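Local coordinates for putative calcium binding protein (Streptomyces coelicolor, PDB 3AKA), which binds calcium ions through EF-hand loops and is thought to take part in calcium-mediated regulation, at residues 28-33 with 47-52. Numbering follows the deposited sequence.
Sequences GAAKAL and QALYGG. With CA (calcium ion), chain C.
With chi1 at -82°, Tyr50 sets its CG anti to its own carbonyl carbon, which sends the ring over Ala30 and on to Lys31. Leu49 holds its CG anti to the backbone N (chi1 -173°), a turn that lays CD2 against Ala30 and Leu33. Between the two, the Ala30 methyl makes a CH-pi contact over one face of the Tyr50 ring, with CB 4.0 Å from the ring centroid, while Leu49 CD2 lies 3.9 Å from the same CB. Leu33 CD2 meets Leu49 CD2 at 3.8 Å, the two side chains crossing nearly at right angles. Tyr50 OH ends 3.3 Å from Lys31 CB, the tyrosine and lysine side chains lying side by side and pointing the same way. With an alanine in place of Tyr50, the Ala30 methyl is likely to lose its aromatic face, and a gap would probably open beside Lys31. Leu33 and Leu49 also touch helix 89-107. Leucine, alanine and tyrosine side chains fill the space between the short segments' axes, 9.3 Å apart and 155° to each other, joining the exiting helix of the first EF-hand, 23-37, to helix 44-64, which enters the second calcium loop, within an EF-hand pair.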
ATOM      1  N   GLY A  28       6.261  -6.118   7.632  1.00 14.00           N
ATOM      2  CA  GLY A  28       7.492  -5.359   7.417  1.00 13.43           C
ATOM      3  C   GLY A  28       7.196  -3.959   6.911  1.00 12.18           C
ATOM      4  O   GLY A  28       7.860  -3.001   7.343  1.00 11.57           O
ATOM      5  N   ALA A  29       6.209  -3.839   6.008  1.00 12.57           N
ATOM      6  CA  ALA A  29       5.791  -2.551   5.465  1.00 12.55           C
ATOM      7  C   ALA A  29       5.224  -1.656   6.573  1.00 12.65           C
ATOM      8  O   ALA A  29       5.542  -0.467   6.667  1.00 11.77           O
ATOM      9  CB  ALA A  29       4.751  -2.741   4.322  1.00 12.13           C
ATOM     10  N   ALA A  30       4.392  -2.241   7.431  1.00 12.08           N
ATOM     11  CA  ALA A  30       3.820  -1.495   8.565  1.00 11.93           C
ATOM     12  C   ALA A  30       4.949  -0.989   9.484  1.00 11.59           C
ATOM     13  O   ALA A  30       4.986   0.189   9.871  1.00 10.30           O
ATOM     14  CB  ALA A  30       2.858  -2.396   9.346  1.00 11.27           C
ATOM     15  N   LYS A  31       5.869  -1.889   9.802  1.00 11.11           N
ATOM     16  CA  LYS A  31       7.025  -1.565  10.660  1.00 12.00           C
ATOM     17  C   LYS A  31       7.848  -0.414  10.041  1.00 12.20           C
ATOM     18  O   LYS A  31       8.251   0.514  10.744  1.00 12.34           O
ATOM     19  CB  LYS A  31       7.907  -2.797  10.856  1.00 11.75           C
ATOM     20  CG  LYS A  31       9.069  -2.571  11.793  1.00 15.84           C
ATOM     21  CD  LYS A  31       9.857  -3.872  11.948  1.00 20.06           C
ATOM     22  CE  LYS A  31      11.326  -3.624  11.664  1.00 25.48           C
ATOM     23  NZ  LYS A  31      12.249  -4.669  12.274  1.00 26.44           N
ATOM     24  N   ALA A  32       8.060  -0.470   8.726  1.00 11.42           N
ATOM     25  CA  ALA A  32       8.849   0.581   8.044  1.00 11.39           C
ATOM     26  C   ALA A  32       8.169   1.940   8.117  1.00 10.71           C
ATOM     27  O   ALA A  32       8.824   2.973   8.318  1.00 11.76           O
ATOM     28  CB  ALA A  32       9.085   0.198   6.581  1.00 11.39           C
ATOM     29  N   LEU A  33       6.851   1.950   7.902  1.00 10.98           N
ATOM     30  CA  LEU A  33       6.125   3.224   7.902  1.00 11.26           C
ATOM     31  C   LEU A  33       6.153   3.838   9.291  1.00 10.82           C
ATOM     32  O   LEU A  33       6.382   5.028   9.437  1.00 10.35           O
ATOM     33  CB  LEU A  33       4.691   3.064   7.398  1.00 11.08           C
ATOM     34  CG  LEU A  33       3.886   4.359   7.281  1.00  9.87           C
ATOM     35  CD1 LEU A  33       4.375   5.221   6.144  1.00 12.92           C
ATOM     36  CD2 LEU A  33       2.389   4.060   7.113  1.00 12.64           C
ATOM     37  N   GLN A  47      -1.093  -0.002  16.239  1.00  9.59           N
ATOM     38  CA  GLN A  47      -1.930  -1.203  16.235  1.00  9.67           C
ATOM     39  C   GLN A  47      -2.935  -1.165  15.072  1.00 10.84           C
ATOM     40  O   GLN A  47      -3.201  -2.182  14.423  1.00 11.32           O
ATOM     41  CB  GLN A  47      -2.618  -1.367  17.598  1.00 10.31           C
ATOM     42  CG  GLN A  47      -1.573  -1.671  18.668  1.00  8.14           C
ATOM     43  CD  GLN A  47      -0.862  -2.983  18.402  1.00 13.77           C
ATOM     44  OE1 GLN A  47       0.348  -3.045  18.166  1.00 15.46           O
ATOM     45  NE2 GLN A  47      -1.623  -4.037  18.425  1.00 11.41           N
ATOM     46  N   ALA A  48      -3.417   0.036  14.761  1.00 10.94           N
ATOM     47  CA  ALA A  48      -4.370   0.187  13.680  1.00  9.64           C
ATOM     48  C   ALA A  48      -3.671  -0.113  12.351  1.00 10.09           C
ATOM     49  O   ALA A  48      -4.266  -0.697  11.455  1.00 10.55           O
ATOM     50  CB  ALA A  48      -5.015   1.608  13.678  1.00 11.78           C
ATOM     51  N   LEU A  49      -2.412   0.303  12.221  1.00  9.63           N
ATOM     52  CA  LEU A  49      -1.685   0.049  10.975  1.00  9.97           C
ATOM     53  C   LEU A  49      -1.402  -1.461  10.798  1.00  9.26           C
ATOM     54  O   LEU A  49      -1.606  -2.017   9.718  1.00  8.34           O
ATOM     55  CB  LEU A  49      -0.370   0.861  10.931  1.00  9.13           C
ATOM     56  CG  LEU A  49       0.337   0.736   9.549  1.00 10.63           C
ATOM     57  CD1 LEU A  49      -0.481   1.429   8.471  1.00 12.29           C
ATOM     58  CD2 LEU A  49       1.704   1.350   9.635  1.00 10.88           C
ATOM     59  N   TYR A  50      -0.938  -2.117  11.847  1.00  9.98           N
ATOM     60  CA  TYR A  50      -0.749  -3.599  11.783  1.00 10.91           C
ATOM     61  C   TYR A  50      -2.060  -4.356  11.520  1.00 11.21           C
ATOM     62  O   TYR A  50      -2.096  -5.293  10.726  1.00 11.59           O
ATOM     63  CB  TYR A  50      -0.075  -4.119  13.078  1.00 11.70           C
ATOM     64  CG  TYR A  50       1.422  -3.959  13.102  1.00 12.85           C
ATOM     65  CD1 TYR A  50       2.226  -4.784  12.302  1.00 14.19           C
ATOM     66  CD2 TYR A  50       2.044  -3.007  13.916  1.00 12.83           C
ATOM     67  CE1 TYR A  50       3.621  -4.654  12.290  1.00 12.67           C
ATOM     68  CE2 TYR A  50       3.457  -2.868  13.926  1.00 13.32           C
ATOM     69  CZ  TYR A  50       4.227  -3.712  13.107  1.00 12.18           C
ATOM     70  OH  TYR A  50       5.600  -3.624  13.098  1.00 13.95           O
ATOM     71  N   GLY A  51      -3.157  -3.960  12.173  1.00 11.78           N
ATOM     72  CA  GLY A  51      -4.444  -4.604  11.891  1.00 12.05           C
ATOM     73  C   GLY A  51      -4.900  -4.420  10.448  1.00 11.92           C
ATOM     74  O   GLY A  51      -5.393  -5.368   9.803  1.00 12.57           O
ATOM     75  N   GLY A  52      -4.695  -3.213   9.920  1.00 11.42           N
ATOM     76  CA  GLY A  52      -5.075  -2.889   8.542  1.00 11.52           C
ATOM     77  C   GLY A  52      -4.226  -3.669   7.542  1.00 11.86           C
ATOM     78  O   GLY A  52      -4.732  -4.148   6.534  1.00 10.83           O
TER
HETATM   79 CA    CA C   2      -1.120  -5.966  18.053  1.00 13.15          CA